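Local coordinates for amine oxidase domain-containing protein (Pyrococcus furiosus, PDB 3NRN) that binds adenosine monophosphate and is probably an oxidoreductase of the flavin-containing amine oxidase family, its substrate unknown, at residues 19-24 and 200-205; 52-57 and 314-319; 66-71 and 395-400; 212-217 and 221-226; 285-290 and 295-300. All blocks are in the same frame, centred on the assembly; numbering follows the deposited sequence.

Contact 1: 19-24 and 200-205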
# COMPACT_ATOMS: atom_id res chain seq x y z
N LEU A 19 14.53 7.96 -11.83
CA LEU A 19 15.16 9.15 -12.37
C LEU A 19 16.68 9.08 -12.36
O LEU A 19 17.33 9.58 -13.28
CB LEU A 19 14.67 10.38 -11.60
CG LEU A 19 13.17 10.68 -11.77
CD1 LEU A 19 12.75 11.81 -10.84
CD2 LEU A 19 12.88 11.05 -13.23
N ALA A 20 17.26 8.47 -11.33
CA ALA A 20 18.72 8.35 -11.26
C ALA A 20 19.18 7.45 -12.40
O ALA A 20 20.19 7.71 -13.05
CB ALA A 20 19.13 7.75 -9.93
N ARG A 21 18.43 6.38 -12.64
CA ARG A 21 18.75 5.45 -13.71
C ARG A 21 18.75 6.19 -15.05
O ARG A 21 19.58 5.92 -15.91
CB ARG A 21 17.72 4.32 -13.77
CG ARG A 21 18.26 2.95 -13.37
CD ARG A 21 17.66 1.87 -14.27
NE ARG A 21 16.24 2.10 -14.52
CZ ARG A 21 15.69 2.20 -15.73
NH1 ARG A 21 16.43 2.08 -16.82
NH2 ARG A 21 14.38 2.43 -15.85
N ASN A 22 17.81 7.12 -15.22
CA ASN A 22 17.73 7.88 -16.46
C ASN A 22 18.69 9.07 -16.55
O ASN A 22 18.44 10.03 -17.28
CB ASN A 22 16.30 8.34 -16.73
CG ASN A 22 15.40 7.21 -17.21
OD1 ASN A 22 14.81 6.48 -16.41
ND2 ASN A 22 15.31 7.06 -18.52
N GLY A 23 19.78 9.01 -15.80
CA GLY A 23 20.78 10.06 -15.87
C GLY A 23 20.52 11.39 -15.19
O GLY A 23 21.20 12.37 -15.49
N HIS A 24 19.55 11.45 -14.29
CA HIS A 24 19.29 12.71 -13.60
C HIS A 24 20.06 12.73 -12.29
O HIS A 24 20.45 11.68 -11.78
CB HIS A 24 17.80 12.89 -13.34
CG HIS A 24 16.98 12.90 -14.59
ND1 HIS A 24 16.36 11.77 -15.08
CD2 HIS A 24 16.72 13.89 -15.48
CE1 HIS A 24 15.76 12.06 -16.22
NE2 HIS A 24 15.96 13.34 -16.48
N MSE A 200 22.32 4.87 -5.38
CA MSE A 200 23.72 5.14 -5.09
C MSE A 200 24.65 4.75 -6.24
O MSE A 200 25.67 5.39 -6.45
CB MSE A 200 24.13 4.42 -3.80
CG MSE A 200 23.31 4.86 -2.58
SE MSE A 200 23.45 6.65 -2.22
CE MSE A 200 22.25 7.35 -3.28
N GLU A 201 24.28 3.73 -7.00
CA GLU A 201 25.11 3.31 -8.12
C GLU A 201 24.83 4.15 -9.36
O GLU A 201 25.47 3.98 -10.40
CB GLU A 201 24.90 1.82 -8.42
CG GLU A 201 25.10 0.95 -7.19
CD GLU A 201 25.23 -0.53 -7.51
OE1 GLU A 201 24.57 -1.00 -8.46
OE2 GLU A 201 25.97 -1.22 -6.78
N ASN A 202 23.88 5.07 -9.26
CA ASN A 202 23.55 5.92 -10.39
C ASN A 202 23.77 7.40 -10.07
O ASN A 202 22.96 8.25 -10.46
CB ASN A 202 22.11 5.68 -10.84
CG ASN A 202 21.98 4.43 -11.70
OD1 ASN A 202 22.32 4.44 -12.87
ND2 ASN A 202 21.49 3.36 -11.10
N LYS A 203 24.85 7.67 -9.36
CA LYS A 203 25.24 9.03 -8.99
C LYS A 203 24.33 9.77 -8.02
O LYS A 203 24.51 10.97 -7.79
CB LYS A 203 25.42 9.87 -10.26
CG LYS A 203 26.57 9.40 -11.16
CD LYS A 203 26.56 10.13 -12.49
CE LYS A 203 27.85 9.88 -13.28
NZ LYS A 203 28.14 8.44 -13.47
N GLY A 204 23.36 9.08 -7.44
CA GLY A 204 22.45 9.74 -6.52
C GLY A 204 22.94 9.85 -5.08
O GLY A 204 23.92 9.21 -4.70
N LYS A 205 22.27 10.68 -4.29
CA LYS A 205 22.62 10.85 -2.89
C LYS A 205 21.42 10.62 -1.97
O LYS A 205 20.29 10.96 -2.31
CB LYS A 205 23.18 12.25 -2.63
CG LYS A 205 24.57 12.48 -3.20
CD LYS A 205 25.05 13.88 -2.87
CE LYS A 205 26.43 14.14 -3.45
NZ LYS A 205 26.88 15.52 -3.14
O HOH W 1 22.28 9.52 -12.79
O HOH W 2 21.63 10.63 -9.53
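Asn202 is the residue of the loop 200-205 that meets the C-terminal end of helix 10-21. Its CB rests 3.7 Å from Ala20 CB. Its CG stands anti to the carbonyl carbon (chi1 -79°), which carries the amide along the helix end toward Arg21. There Asn202 ND2 lies 4.0 Å from Arg21 CG. The two side chains run side by side, with amide and guanidinium planes 84° apart. Asn202 ND2 is hydrogen-bonded back to Ile198 O, near the end of the preceding helix 188-200. The backbone oxygen of Asn202 accepts a hydrogen bond from one water that also donates to His24 O at 2.7 Å. A second water lies 2.8 Å from Ala20 O and 2.7 Å from Asn202 O, and can probably donate to either.

The helix end is a Schellman motif with Gly23 at C-prime: His24 N bonds Leu19 O and Gly23 N bonds Ala20 O. His24 ND1 adds a bond to Leu19 O at 3.0 Å, in the plane of its ring. The segments thus join helix 10-21 to the loop before strand 205-207. Their direct touch is small and van der Waals only; water links carbonyl oxygens that cannot bond one another.

Contact 2: 52-57 and 314-319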
# COMPACT_ATOMS: atom_id res chain seq x y z
N GLY A 52 4.71 -1.41 8.06
CA GLY A 52 3.51 -1.14 7.29
C GLY A 52 2.97 -2.35 6.53
O GLY A 52 2.32 -3.22 7.11
N ALA A 53 3.24 -2.40 5.23
CA ALA A 53 2.78 -3.51 4.40
C ALA A 53 3.19 -4.84 5.04
O ALA A 53 4.25 -4.94 5.67
CB ALA A 53 3.37 -3.39 3.00
N LEU A 54 2.36 -5.85 4.86
CA LEU A 54 2.64 -7.16 5.45
C LEU A 54 3.61 -8.02 4.64
O LEU A 54 3.35 -9.20 4.41
CB LEU A 54 1.32 -7.91 5.66
CG LEU A 54 0.19 -7.19 6.40
CD1 LEU A 54 -0.96 -8.14 6.59
CD2 LEU A 54 0.68 -6.67 7.74
N HIS A 55 4.73 -7.42 4.21
CA HIS A 55 5.75 -8.14 3.43
C HIS A 55 5.10 -8.77 2.22
O HIS A 55 5.52 -9.83 1.75
CB HIS A 55 6.38 -9.22 4.31
CG HIS A 55 7.15 -8.68 5.47
ND1 HIS A 55 7.20 -9.32 6.69
CD2 HIS A 55 7.89 -7.56 5.60
CE1 HIS A 55 7.93 -8.60 7.53
NE2 HIS A 55 8.36 -7.53 6.89
N MSE A 56 4.07 -8.09 1.71
CA MSE A 56 3.29 -8.58 0.59
C MSE A 56 2.92 -7.44 -0.37
O MSE A 56 2.82 -6.28 0.03
CB MSE A 56 2.02 -9.23 1.16
CG MSE A 56 1.02 -9.84 0.18
SE MSE A 56 -0.38 -10.64 1.07
CE MSE A 56 -0.99 -9.26 1.99
N ILE A 57 2.73 -7.79 -1.63
CA ILE A 57 2.35 -6.83 -2.65
C ILE A 57 0.95 -7.28 -3.10
O ILE A 57 0.75 -8.45 -3.38
CB ILE A 57 3.36 -6.86 -3.82
CG1 ILE A 57 4.75 -6.46 -3.29
CG2 ILE A 57 2.92 -5.93 -4.95
CD1 ILE A 57 5.87 -6.57 -4.31
N LEU A 314 5.00 -16.85 11.54
CA LEU A 314 4.58 -15.47 11.72
C LEU A 314 3.25 -15.20 11.02
O LEU A 314 3.12 -15.40 9.81
CB LEU A 314 5.66 -14.52 11.19
CG LEU A 314 5.37 -13.01 11.16
CD1 LEU A 314 4.82 -12.55 12.50
CD2 LEU A 314 6.65 -12.25 10.81
N ILE A 315 2.25 -14.78 11.79
CA ILE A 315 0.93 -14.47 11.25
C ILE A 315 0.70 -12.97 11.40
O ILE A 315 0.95 -12.40 12.47
CB ILE A 315 -0.18 -15.22 12.01
CG1 ILE A 315 -0.12 -16.72 11.68
CG2 ILE A 315 -1.56 -14.63 11.65
CD1 ILE A 315 -0.47 -17.05 10.24
N MSE A 316 0.22 -12.33 10.34
CA MSE A 316 -0.07 -10.90 10.38
C MSE A 316 -1.51 -10.68 9.96
O MSE A 316 -1.91 -11.10 8.87
CB MSE A 316 0.86 -10.11 9.43
CG MSE A 316 2.31 -9.95 9.90
SE MSE A 316 3.25 -8.87 8.75
CE MSE A 316 4.83 -8.81 9.52
N ALA A 317 -2.29 -10.04 10.83
CA ALA A 317 -3.69 -9.77 10.54
C ALA A 317 -3.91 -8.28 10.44
O ALA A 317 -3.29 -7.49 11.16
CB ALA A 317 -4.58 -10.36 11.64
N HIS A 318 -4.81 -7.89 9.54
CA HIS A 318 -5.13 -6.49 9.30
C HIS A 318 -6.55 -6.20 9.75
O HIS A 318 -7.46 -6.99 9.48
CB HIS A 318 -4.98 -6.18 7.81
CG HIS A 318 -5.45 -4.81 7.42
ND1 HIS A 318 -6.78 -4.48 7.31
CD2 HIS A 318 -4.76 -3.69 7.09
CE1 HIS A 318 -6.89 -3.22 6.93
NE2 HIS A 318 -5.68 -2.72 6.79
N MSE A 319 -6.74 -5.07 10.42
CA MSE A 319 -8.06 -4.67 10.89
C MSE A 319 -8.26 -3.20 10.57
O MSE A 319 -7.47 -2.36 10.99
CB MSE A 319 -8.19 -4.87 12.42
CG MSE A 319 -9.55 -4.43 13.01
SE MSE A 319 -9.62 -4.20 14.85
CE MSE A 319 -9.18 -2.53 14.96
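Leu54 and Met316 mark the closest backbone approach, with their CA atoms 6.8 Å apart. Leu54 is the centre of an inverse gamma turn just before strand 56-57. Residues 314-319 are extended, within strand 312-320 of the large mixed sheet. The side chains do most of the bridging.

Leu54 and the selenomethionine Met316 slide past each other in opposite directions. Leu54 CD2 comes 3.5 Å from Met316 SE, and Leu54 CD1 lies 3.9 Å from Met316 CB. Beyond CG the Met316 chain is extended (chi2 -175°, chi3 178°), and this carries its terminal methyl past Leu54 to His55. Met316 CE is 3.7 Å from both CE1 and ND1 of His55. The selenium stands 5.0 Å from the centroid of the His55 ring in an oblique selenium-aromatic contact, 37° off the ring normal. An alanine at Leu54 would remove both delta methyls and would probably open a gap beside Met316 SE and CB, leaving the selenium less firmly fixed.

His55 NE2 makes a weak bond to Leu49 O. His55 ND1 is buried with no polar partner in the model, and across the contact it meets only the Met316 methyl. No polar pair joins the two segments, so their touch is van der Waals packing; the bond from Asn298 ND2 to Leu54 O also ties the turn to the sheet.

Contact 3: 66-71 and 395-400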
# COMPACT_ATOMS: atom_id res chain seq x y z
N ALA A 66 5.69 -4.52 -9.10
CA ALA A 66 6.63 -5.51 -9.61
C ALA A 66 7.22 -5.04 -10.93
O ALA A 66 8.42 -5.15 -11.16
CB ALA A 66 5.96 -6.85 -9.80
N HIS A 67 6.36 -4.51 -11.80
CA HIS A 67 6.84 -4.03 -13.10
C HIS A 67 7.90 -2.96 -12.94
O HIS A 67 8.93 -2.99 -13.61
CB HIS A 67 5.69 -3.47 -13.95
CG HIS A 67 6.14 -2.99 -15.29
ND1 HIS A 67 6.73 -3.82 -16.22
CD2 HIS A 67 6.13 -1.75 -15.85
CE1 HIS A 67 7.07 -3.12 -17.29
NE2 HIS A 67 6.72 -1.86 -17.09
N LEU A 68 7.64 -2.00 -12.05
CA LEU A 68 8.58 -0.92 -11.82
C LEU A 68 9.90 -1.45 -11.29
O LEU A 68 10.97 -1.00 -11.70
CB LEU A 68 8.02 0.09 -10.81
CG LEU A 68 7.32 1.34 -11.32
CD1 LEU A 68 7.09 2.29 -10.13
CD2 LEU A 68 8.17 2.02 -12.39
N LEU A 69 9.82 -2.40 -10.36
CA LEU A 69 11.04 -2.97 -9.80
C LEU A 69 11.83 -3.69 -10.89
O LEU A 69 13.05 -3.60 -10.95
CB LEU A 69 10.69 -3.94 -8.66
CG LEU A 69 9.98 -3.25 -7.49
CD1 LEU A 69 9.46 -4.29 -6.52
CD2 LEU A 69 10.96 -2.29 -6.81
N ARG A 70 11.13 -4.40 -11.78
CA ARG A 70 11.82 -5.10 -12.84
C ARG A 70 12.56 -4.14 -13.78
O ARG A 70 13.74 -4.32 -14.04
CB ARG A 70 10.86 -5.97 -13.67
CG ARG A 70 11.57 -6.77 -14.77
CD ARG A 70 10.64 -7.74 -15.49
NE ARG A 70 10.02 -8.68 -14.55
CZ ARG A 70 9.20 -9.66 -14.91
NH1 ARG A 70 8.89 -9.85 -16.18
NH2 ARG A 70 8.68 -10.45 -13.98
N ILE A 71 11.88 -3.11 -14.26
CA ILE A 71 12.53 -2.18 -15.19
C ILE A 71 13.63 -1.35 -14.54
O ILE A 71 14.49 -0.82 -15.23
CB ILE A 71 11.49 -1.26 -15.89
CG1 ILE A 71 10.83 -0.31 -14.89
CG2 ILE A 71 10.42 -2.11 -16.57
CD1 ILE A 71 9.99 0.76 -15.54
N GLY A 395 0.99 5.52 -8.91
CA GLY A 395 1.08 6.96 -8.78
C GLY A 395 2.42 7.48 -9.26
O GLY A 395 2.50 8.55 -9.86
N VAL A 396 3.47 6.72 -9.00
CA VAL A 396 4.80 7.11 -9.42
C VAL A 396 4.84 7.11 -10.94
O VAL A 396 5.41 8.02 -11.55
CB VAL A 396 5.88 6.16 -8.85
CG1 VAL A 396 7.25 6.44 -9.48
CG2 VAL A 396 5.96 6.34 -7.34
N MSE A 397 4.22 6.11 -11.56
CA MSE A 397 4.20 6.03 -13.01
C MSE A 397 3.52 7.27 -13.59
O MSE A 397 4.01 7.86 -14.54
CB MSE A 397 3.46 4.78 -13.50
CG MSE A 397 4.02 3.43 -13.05
SE MSE A 397 3.04 2.03 -13.75
CE MSE A 397 4.34 0.87 -14.00
N LYS A 398 2.39 7.65 -12.99
CA LYS A 398 1.63 8.81 -13.47
C LYS A 398 2.42 10.10 -13.30
O LYS A 398 2.40 10.97 -14.17
CB LYS A 398 0.30 8.92 -12.72
CG LYS A 398 -0.55 7.67 -12.76
CD LYS A 398 -1.17 7.44 -14.12
CE LYS A 398 -2.29 8.44 -14.40
NZ LYS A 398 -2.96 8.16 -15.70
N ALA A 399 3.10 10.24 -12.16
CA ALA A 399 3.90 11.44 -11.93
C ALA A 399 4.97 11.52 -13.00
O ALA A 399 5.17 12.57 -13.62
CB ALA A 399 4.54 11.40 -10.54
N LEU A 400 5.66 10.40 -13.24
CA LEU A 400 6.71 10.36 -14.25
C LEU A 400 6.17 10.73 -15.64
O LEU A 400 6.84 11.43 -16.40
CB LEU A 400 7.35 8.97 -14.28
CG LEU A 400 8.03 8.50 -12.99
CD1 LEU A 400 8.58 7.08 -13.17
CD2 LEU A 400 9.16 9.46 -12.62
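Helices 64-72 and 388-402 pack across each other here through His67, Leu68, Val396 and Met397. The segment axes approach to 11.5 Å, with 60° between their N-to-C directions. That is a wide spacing, and Met397 and Leu68 do most of the spanning. The selenomethionine Met397 reaches across with its terminal methyl. Its CE lies 3.7 Å from His67 CD2, at the edge of the imidazole and in its plane. The same methyl sits 4.0 Å from Leu68 CG, where the two side chains slide past each other in opposite directions.

Helix 388-402 is the last helix of the chain, and 64-72 an early one, so the contact brings distant parts of the sequence together beside helix 10-21 of the probable Rossmann-type nucleotide-binding fold. Phe18 of that helix touches both Ile71 and Leu400. A chi1 of -179° swings the His67 ring away from its own backbone N, and one ring face meets Ile71 CG2 toward its rim; the ring also stacks with Tyr412. Leu68 CD1 lies 4.2 Å from Val396 CG1.

Contact 4: 212-217 and 221-226. With AMP (adenosine monophosphate), chain B.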
# COMPACT_ATOMS: atom_id res chain seq x y z
N VAL A 212 13.26 18.45 5.97
CA VAL A 212 12.91 19.57 5.12
C VAL A 212 11.90 20.45 5.83
O VAL A 212 10.93 19.96 6.41
CB VAL A 212 12.32 19.10 3.77
CG1 VAL A 212 11.91 20.30 2.92
CG2 VAL A 212 13.34 18.26 3.03
N VAL A 213 12.11 21.77 5.81
CA VAL A 213 11.19 22.69 6.46
C VAL A 213 10.58 23.67 5.47
O VAL A 213 9.66 24.40 5.80
CB VAL A 213 11.89 23.49 7.59
CG1 VAL A 213 12.49 22.53 8.61
CG2 VAL A 213 12.97 24.38 7.01
N GLU A 214 11.08 23.65 4.25
CA GLU A 214 10.57 24.57 3.25
C GLU A 214 10.90 24.16 1.83
O GLU A 214 12.05 23.88 1.51
CB GLU A 214 11.14 25.97 3.50
CG GLU A 214 10.51 27.07 2.66
CD GLU A 214 11.30 28.38 2.74
OE1 GLU A 214 11.81 28.69 3.84
OE2 GLU A 214 11.40 29.09 1.72
N ILE A 215 9.88 24.11 0.98
CA ILE A 215 10.08 23.80 -0.43
C ILE A 215 9.69 25.13 -1.06
O ILE A 215 8.51 25.43 -1.23
CB ILE A 215 9.13 22.69 -0.93
CG1 ILE A 215 9.37 21.40 -0.16
CG2 ILE A 215 9.35 22.45 -2.42
CD1 ILE A 215 8.44 20.24 -0.54
N ASN A 216 10.69 25.95 -1.38
CA ASN A 216 10.42 27.26 -1.95
C ASN A 216 10.23 27.19 -3.46
O ASN A 216 11.19 27.01 -4.21
CB ASN A 216 11.55 28.22 -1.61
CG ASN A 216 11.22 29.66 -1.97
OD1 ASN A 216 10.66 29.93 -3.04
ND2 ASN A 216 11.58 30.59 -1.09
N ILE A 217 8.98 27.34 -3.90
CA ILE A 217 8.62 27.28 -5.32
C ILE A 217 9.22 28.38 -6.18
O ILE A 217 9.64 28.13 -7.31
CB ILE A 217 7.08 27.32 -5.49
CG1 ILE A 217 6.48 26.09 -4.84
CG2 ILE A 217 6.71 27.37 -6.96
CD1 ILE A 217 7.10 24.82 -5.30
N LYS A 221 14.18 25.94 -4.30
CA LYS A 221 15.18 25.49 -3.35
C LYS A 221 14.48 24.81 -2.19
O LYS A 221 13.38 25.20 -1.80
CB LYS A 221 15.99 26.66 -2.80
CG LYS A 221 16.96 27.28 -3.78
CD LYS A 221 17.71 28.42 -3.13
CE LYS A 221 18.78 28.99 -4.06
NZ LYS A 221 19.54 30.08 -3.40
N VAL A 222 15.11 23.77 -1.66
CA VAL A 222 14.56 23.06 -0.52
C VAL A 222 15.47 23.37 0.67
O VAL A 222 16.69 23.27 0.56
CB VAL A 222 14.50 21.55 -0.78
CG1 VAL A 222 14.13 20.82 0.50
CG2 VAL A 222 13.47 21.26 -1.86
N TYR A 223 14.87 23.78 1.78
CA TYR A 223 15.62 24.12 2.99
C TYR A 223 15.38 23.08 4.07
O TYR A 223 14.27 22.59 4.25
CB TYR A 223 15.17 25.48 3.52
CG TYR A 223 15.49 26.64 2.62
CD1 TYR A 223 16.60 27.44 2.86
CD2 TYR A 223 14.71 26.91 1.50
CE1 TYR A 223 16.93 28.48 2.00
CE2 TYR A 223 15.03 27.96 0.64
CZ TYR A 223 16.14 28.74 0.90
OH TYR A 223 16.47 29.77 0.06
N THR A 224 16.44 22.76 4.81
CA THR A 224 16.34 21.79 5.88
C THR A 224 16.40 22.50 7.23
O THR A 224 16.84 23.65 7.31
CB THR A 224 17.49 20.79 5.81
OG1 THR A 224 18.73 21.50 5.84
CG2 THR A 224 17.41 19.99 4.52
N ARG A 225 15.97 21.82 8.28
CA ARG A 225 15.97 22.38 9.62
C ARG A 225 17.37 22.90 9.98
O ARG A 225 17.52 23.95 10.60
CB ARG A 225 15.54 21.32 10.64
CG ARG A 225 15.54 21.79 12.09
CD ARG A 225 14.17 22.29 12.55
NE ARG A 225 13.30 21.20 12.99
CZ ARG A 225 13.10 20.87 14.27
NH1 ARG A 225 13.70 21.54 15.24
NH2 ARG A 225 12.28 19.87 14.57
N ASP A 226 18.41 22.16 9.57
CA ASP A 226 19.79 22.55 9.87
C ASP A 226 20.41 23.55 8.89
O ASP A 226 21.63 23.65 8.78
CB ASP A 226 20.67 21.30 10.00
CG ASP A 226 20.68 20.45 8.74
OD1 ASP A 226 19.61 20.23 8.15
OD2 ASP A 226 21.77 20.00 8.35
P AMP B . 6.16 6.91 3.97
O1P AMP B . 5.95 7.45 2.56
O2P AMP B . 5.13 7.53 4.90
O3P AMP B . 6.37 5.45 4.04
O5' AMP B . 7.53 7.68 4.31
C5' AMP B . 7.64 9.08 4.03
C4' AMP B . 9.03 9.41 4.54
O4' AMP B . 9.20 10.82 4.72
C3' AMP B . 9.38 8.77 5.88
O3' AMP B . 10.61 8.06 5.62
C2' AMP B . 9.57 9.99 6.81
O2' AMP B . 10.54 9.84 7.86
C1' AMP B . 10.04 11.03 5.81
N9 AMP B . 9.71 12.43 6.15
C8 AMP B . 8.56 12.90 6.70
N7 AMP B . 8.61 14.26 6.78
C5 AMP B . 9.76 14.65 6.22
C6 AMP B . 10.41 15.95 6.00
N6 AMP B . 9.77 17.08 6.41
N1 AMP B . 11.62 15.93 5.38
C2 AMP B . 12.20 14.76 4.95
N3 AMP B . 11.69 13.52 5.16
C4 AMP B . 10.49 13.44 5.79
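Val212 and Val222 meet in the buried part of an antiparallel beta hairpin, strands 212-216 and 221-224, which carries a classic beta bulge. Val213 and Glu214 both face Tyr223. Tyr223 O takes a straight bond from Val213 N (2.8 Å) and a weak one from Glu214 N. Tyr223 N bonds back to Glu214 O at 2.8 Å.

The buried part is tight. Val212 CG1 is only 3.3 Å from Val222 CG1, closer than usual for two carbons. On the face of Val222 and Ile215, Ile215 packs against helix 241-248.

The face of Glu214, Asn216 and Tyr223 is looser and partly exposed. The Glu214 carboxylate runs alongside the Tyr223 ring, planes 24° apart, with its CD 3.9 Å from Tyr223 CD2. Tyr223 OH bonds Glu219, in the turn. Apart from this face, Val213 lies at the exposed edge against Arg225.

At the bulge end Val212 reads the adenine edge of AMP. Its CB and CG2 lie against N1; Val212 N bonds AMP N1 at 3.1 Å, and AMP N6 donates to Val212 O at 3.1 Å.

Contact 5: 285-290 and 295-300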
# COMPACT_ATOMS: atom_id res chain seq x y z
N THR A 285 -0.59 -17.44 0.97
CA THR A 285 -1.94 -17.04 0.55
C THR A 285 -2.46 -16.03 1.57
O THR A 285 -1.80 -15.76 2.58
CB THR A 285 -2.90 -18.26 0.53
OG1 THR A 285 -2.28 -19.35 -0.14
CG2 THR A 285 -4.18 -17.92 -0.22
N ILE A 286 -3.63 -15.46 1.31
CA ILE A 286 -4.24 -14.54 2.25
C ILE A 286 -5.60 -15.12 2.60
O ILE A 286 -6.21 -15.80 1.78
CB ILE A 286 -4.45 -13.13 1.64
CG1 ILE A 286 -5.22 -13.24 0.33
CG2 ILE A 286 -3.11 -12.45 1.44
CD1 ILE A 286 -5.51 -11.90 -0.32
N VAL A 287 -6.06 -14.86 3.81
CA VAL A 287 -7.36 -15.38 4.23
C VAL A 287 -8.29 -14.25 4.63
O VAL A 287 -8.02 -13.52 5.58
CB VAL A 287 -7.23 -16.34 5.43
CG1 VAL A 287 -8.61 -16.86 5.83
CG2 VAL A 287 -6.31 -17.50 5.07
N PHE A 288 -9.39 -14.10 3.90
CA PHE A 288 -10.38 -13.08 4.21
C PHE A 288 -11.21 -13.59 5.39
O PHE A 288 -11.48 -14.79 5.47
CB PHE A 288 -11.26 -12.82 2.99
CG PHE A 288 -10.56 -12.06 1.91
CD1 PHE A 288 -10.37 -10.68 2.02
CD2 PHE A 288 -10.05 -12.72 0.80
CE1 PHE A 288 -9.68 -9.98 1.04
CE2 PHE A 288 -9.35 -12.02 -0.19
CZ PHE A 288 -9.16 -10.64 -0.07
N THR A 289 -11.60 -12.69 6.28
CA THR A 289 -12.36 -13.09 7.46
C THR A 289 -13.71 -12.38 7.57
O THR A 289 -13.95 -11.61 8.50
CB THR A 289 -11.55 -12.83 8.74
OG1 THR A 289 -11.21 -11.44 8.81
CG2 THR A 289 -10.25 -13.65 8.72
N PRO A 290 -14.62 -12.64 6.62
CA PRO A 290 -15.93 -12.00 6.67
C PRO A 290 -16.63 -12.27 8.01
O PRO A 290 -16.59 -13.40 8.51
CB PRO A 290 -16.67 -12.62 5.49
CG PRO A 290 -16.06 -14.00 5.41
CD PRO A 290 -14.59 -13.71 5.60
N ASN A 295 -10.12 -8.03 9.13
CA ASN A 295 -10.56 -8.14 7.74
C ASN A 295 -9.92 -9.30 7.00
O ASN A 295 -10.48 -9.81 6.02
CB ASN A 295 -10.24 -6.83 7.01
CG ASN A 295 -10.91 -5.64 7.65
OD1 ASN A 295 -10.27 -4.62 7.90
ND2 ASN A 295 -12.20 -5.76 7.91
N GLY A 296 -8.74 -9.70 7.47
CA GLY A 296 -8.04 -10.81 6.84
C GLY A 296 -6.65 -10.96 7.43
O GLY A 296 -6.22 -10.12 8.22
N PHE A 297 -5.96 -12.02 7.05
CA PHE A 297 -4.61 -12.23 7.55
C PHE A 297 -3.78 -13.04 6.57
O PHE A 297 -4.32 -13.70 5.68
CB PHE A 297 -4.65 -12.93 8.92
CG PHE A 297 -5.28 -14.30 8.91
CD1 PHE A 297 -4.54 -15.42 8.54
CD2 PHE A 297 -6.61 -14.47 9.28
CE1 PHE A 297 -5.11 -16.69 8.54
CE2 PHE A 297 -7.20 -15.74 9.29
CZ PHE A 297 -6.44 -16.86 8.92
N ASN A 298 -2.46 -12.97 6.72
CA ASN A 298 -1.54 -13.70 5.87
C ASN A 298 -0.48 -14.36 6.74
O ASN A 298 -0.50 -14.24 7.96
CB ASN A 298 -0.90 -12.75 4.84
CG ASN A 298 0.25 -11.93 5.41
OD1 ASN A 298 0.29 -11.64 6.60
ND2 ASN A 298 1.18 -11.54 4.55
N GLU A 299 0.45 -15.07 6.09
CA GLU A 299 1.53 -15.77 6.79
C GLU A 299 2.81 -15.55 5.99
O GLU A 299 3.27 -16.43 5.26
CB GLU A 299 1.18 -17.26 6.87
CG GLU A 299 2.20 -18.13 7.56
CD GLU A 299 1.66 -19.54 7.81
OE1 GLU A 299 1.21 -19.82 8.94
OE2 GLU A 299 1.68 -20.35 6.86
N PRO A 300 3.42 -14.36 6.14
CA PRO A 300 4.66 -13.98 5.44
C PRO A 300 5.83 -14.97 5.49
O PRO A 300 6.59 -15.07 4.53
CB PRO A 300 5.00 -12.62 6.05
CG PRO A 300 4.43 -12.71 7.42
CD PRO A 300 3.10 -13.39 7.20
O HOH W 3 0.66 -15.80 3.47
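Backbone bonds between Val287 and Phe297 pair the two strands of this antiparallel hairpin, 286-288 with 296-298. Val287 N donates to Phe297 O at 2.8 Å, and Phe297 N returns a bond to Val287 O at 2.9 Å. Nearer the turn, Thr289 N bonds Asn295 O at 3.1 Å, the donor standing well above the carbonyl plane. At the other end a water accepts from Glu299 N and donates to Thr285 O.

The apolar contacts gather on the face that carries Val287 and Phe297. Phe297 CG lies between its backbone N and carbonyl carbon (chi1 62°), which folds the ring over toward the partner strand. Val287 CB sits over one ring face, 3.8 Å from the ring centroid and 19° off the normal, a CH-pi contact. Thr289 CG2 comes 3.7 Å from Phe297 CE2, the two side chains crossing at about a right angle. A serine in place of Phe297 would take the ring away and would probably leave Val287 and the Thr289 methyl without their apolar cover.

Among polar side chains, Thr289 OG1 bonds Ile294 O within the turn, and Asn298 ND2 reaches Leu54 O.

In the mixed sheet the hairpin lies between strand 86-89, which pairs with 286-288, and strand 312-320, which pairs with 296-298. Helix 142-156 packs on Phe288 and Pro290.

Contact 4 is the one that holds AMP directly, at the adenine end. Contact 3 lies nearer the middle of the chain, and its Val396 side chain is about 10 Å from the nucleotide. Contacts 1 and 3 touch: Arg21 CZ is 3.3 Å from Ile71 O, and Leu19 meets Leu400. Contacts 2 and 5, with centres 9 Å apart, meet in the large mixed sheet, where strands 312-320 and 296-298 are neighbours. There Met316 O and Asn298 N, 2.9 Å apart, form a probable hydrogen bond. Contact 2 comes within about 5 Å of contact 3 at the nearest atoms, strand 56-57 leading on to helix 64-72. Contacts 4 and 5 are farthest apart, with centres 42 Å from each other.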